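Local coordinates for ORF10 (Moritella marina, PDB 6RIW), which forms the ketosynthase-chain length factor didomain of the PfaC subunit of a polyunsaturated fatty acid synthase and probably takes part in 3-oxoacyl-ACP synthesis, at residues 140-148 with 916-924. Sequence-based numbering, arbitrary orientation.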
# COMPACT_ATOMS: atom_id res chain seq x y z
N VAL A 140 24.44 13.57 7.29
CA VAL A 140 25.43 12.71 7.93
C VAL A 140 26.56 12.39 6.95
O VAL A 140 27.73 12.45 7.32
CB VAL A 140 24.77 11.43 8.47
CG1 VAL A 140 25.82 10.52 9.12
CG2 VAL A 140 23.68 11.78 9.49
N VAL A 141 26.23 12.09 5.69
CA VAL A 141 27.27 11.87 4.68
C VAL A 141 28.13 13.12 4.53
O VAL A 141 29.37 13.03 4.52
CB VAL A 141 26.66 11.47 3.32
CG1 VAL A 141 27.76 11.47 2.21
CG2 VAL A 141 26.00 10.09 3.38
N ASP A 142 27.50 14.29 4.42
CA ASP A 142 28.24 15.54 4.32
C ASP A 142 29.24 15.70 5.46
O ASP A 142 30.42 16.01 5.23
CB ASP A 142 27.28 16.73 4.32
CG ASP A 142 28.01 18.08 4.43
OD1 ASP A 142 28.36 18.49 5.56
OD2 ASP A 142 28.21 18.74 3.38
N ASN A 143 28.78 15.52 6.70
CA ASN A 143 29.66 15.77 7.84
C ASN A 143 30.78 14.74 7.91
O ASN A 143 31.90 15.08 8.33
CB ASN A 143 28.87 15.77 9.14
CG ASN A 143 27.83 16.87 9.20
OD1 ASN A 143 27.07 16.94 10.17
ND2 ASN A 143 27.78 17.73 8.17
N ALA A 144 30.51 13.49 7.54
CA ALA A 144 31.58 12.49 7.51
C ALA A 144 32.65 12.86 6.49
O ALA A 144 33.85 12.71 6.75
CB ALA A 144 31.00 11.11 7.17
N LEU A 145 32.23 13.32 5.30
CA LEU A 145 33.20 13.71 4.28
C LEU A 145 33.98 14.96 4.66
O LEU A 145 35.15 15.08 4.28
CB LEU A 145 32.48 13.90 2.93
CG LEU A 145 32.03 12.58 2.28
CD1 LEU A 145 31.17 12.77 1.03
CD2 LEU A 145 33.19 11.64 1.99
N LYS A 146 33.37 15.90 5.39
CA LYS A 146 34.15 16.99 5.98
C LYS A 146 35.27 16.45 6.87
O LYS A 146 36.41 16.93 6.82
CB LYS A 146 33.25 17.92 6.80
CG LYS A 146 32.30 18.81 6.01
CD LYS A 146 31.55 19.71 6.99
CE LYS A 146 31.04 20.99 6.32
NZ LYS A 146 29.99 20.70 5.28
N ALA A 147 34.96 15.44 7.70
CA ALA A 147 35.97 14.89 8.60
C ALA A 147 37.07 14.17 7.84
O ALA A 147 38.22 14.16 8.29
CB ALA A 147 35.31 13.95 9.62
N VAL A 148 36.74 13.57 6.70
CA VAL A 148 37.72 12.78 5.95
C VAL A 148 38.55 13.67 5.02
O VAL A 148 39.78 13.53 4.96
CB VAL A 148 37.00 11.67 5.16
CG1 VAL A 148 37.93 11.01 4.19
CG2 VAL A 148 36.43 10.63 6.13
N LEU A 916 26.45 1.79 10.70
CA LEU A 916 26.55 3.19 11.11
C LEU A 916 27.12 4.01 9.95
O LEU A 916 28.24 3.74 9.50
CB LEU A 916 27.43 3.30 12.35
CG LEU A 916 27.00 2.31 13.44
CD1 LEU A 916 28.13 2.02 14.43
CD2 LEU A 916 25.79 2.87 14.15
N ILE A 917 26.35 5.00 9.47
CA ILE A 917 26.74 5.74 8.27
C ILE A 917 28.09 6.45 8.46
O ILE A 917 28.99 6.34 7.63
CB ILE A 917 25.65 6.74 7.86
CG1 ILE A 917 24.31 6.04 7.58
CG2 ILE A 917 26.10 7.54 6.61
CD1 ILE A 917 23.14 7.04 7.47
N SER A 918 28.21 7.23 9.54
CA SER A 918 29.41 8.05 9.69
C SER A 918 30.65 7.17 9.86
O SER A 918 31.67 7.38 9.20
CB SER A 918 29.26 9.01 10.86
OG SER A 918 30.42 9.81 10.99
N ASN A 919 30.55 6.16 10.73
CA ASN A 919 31.70 5.28 10.97
C ASN A 919 32.15 4.60 9.68
O ASN A 919 33.36 4.42 9.46
CB ASN A 919 31.34 4.21 12.01
CG ASN A 919 31.31 4.75 13.41
OD1 ASN A 919 31.64 5.92 13.66
ND2 ASN A 919 30.92 3.90 14.36
N ALA A 920 31.20 4.16 8.85
CA ALA A 920 31.53 3.47 7.61
C ALA A 920 32.32 4.36 6.67
O ALA A 920 33.14 3.87 5.90
CB ALA A 920 30.27 2.96 6.91
N ILE A 921 32.09 5.66 6.71
CA ILE A 921 32.84 6.59 5.87
C ILE A 921 34.13 7.04 6.55
O ILE A 921 35.22 6.90 5.97
CB ILE A 921 31.92 7.79 5.51
CG1 ILE A 921 30.73 7.28 4.68
CG2 ILE A 921 32.68 8.88 4.78
CD1 ILE A 921 29.55 8.28 4.59
N VAL A 922 34.05 7.52 7.79
CA VAL A 922 35.23 8.12 8.44
C VAL A 922 36.29 7.07 8.73
O VAL A 922 37.48 7.38 8.74
CB VAL A 922 34.86 8.88 9.74
CG1 VAL A 922 33.91 10.05 9.47
CG2 VAL A 922 34.32 7.95 10.79
N ASN A 923 35.91 5.81 8.96
CA ASN A 923 36.90 4.78 9.23
C ASN A 923 37.13 3.88 8.03
O ASN A 923 37.61 2.76 8.19
CB ASN A 923 36.50 3.93 10.44
CG ASN A 923 36.39 4.75 11.71
OD1 ASN A 923 37.10 5.74 11.90
ND2 ASN A 923 35.49 4.34 12.59
N SER A 924 36.80 4.35 6.83
CA SER A 924 36.95 3.51 5.65
C SER A 924 38.40 3.04 5.52
O SER A 924 39.33 3.80 5.77
CB SER A 924 36.56 4.28 4.39
OG SER A 924 37.05 3.62 3.24
O HOH W 1 28.76 12.40 9.97
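A single knob-into-hole contact between two helices, with Ile-921 as the knob and Val-141, Ala-144, Leu-145 and Val-148 as the hole, joins the C-terminal end of helix 129-148, within the first ketosynthase family region, to the short helix 917-922 far along the chain. The two run in nearly the same direction, crossing at -29° with axes 8.9 Å apart, and Ala-144 and Ser-918 are the facing pair, their CA atoms 5.4 Å apart. With chi1 -63° CG1 of Ile-921 is anti to the carbonyl carbon, and CG2 is the branch anti to the backbone N, aimed at the Ala-144 methyl, CG2 to CB 3.7 Å, and at one methyl of Leu-145. Its other branch ends in CD1 beside CG2 of Val-141, where the two side chains cross at about a right angle. Trimming Ile-921 to an alanine would probably open a gap between Ala-144, Leu-145 and Val-141. One turn earlier, CG2 of Ile-917 meets CG1 of Val-140 at 3.9 Å, again nearly at right angles. At the C-terminal end CG2 of Val-148 presses on the backbone of Val-922, 3.6 Å from its CA, while CG1 of Val-922 lies 3.9 Å from CB of Ala-144 and also touches Ala-147. Methyl groups carry most of the direct contact; a water supplies a polar link, donating to the Val-140 carbonyl O (2.8 Å) and meeting OG of Ser-918 in a weak bond. Away from this interface, Lys-146 pairs with Asp-142 one turn back through NZ and OD1. The packing lies far from the magnesium site. Helix 614-628 covers Val-141 and Leu-145 through Ala-624, Val-628 and Leu-620, Met-509 packs on both Val-140 and Ile-917, and helix 929-934 closes over Val-148 with Leu-929 and Lys-933.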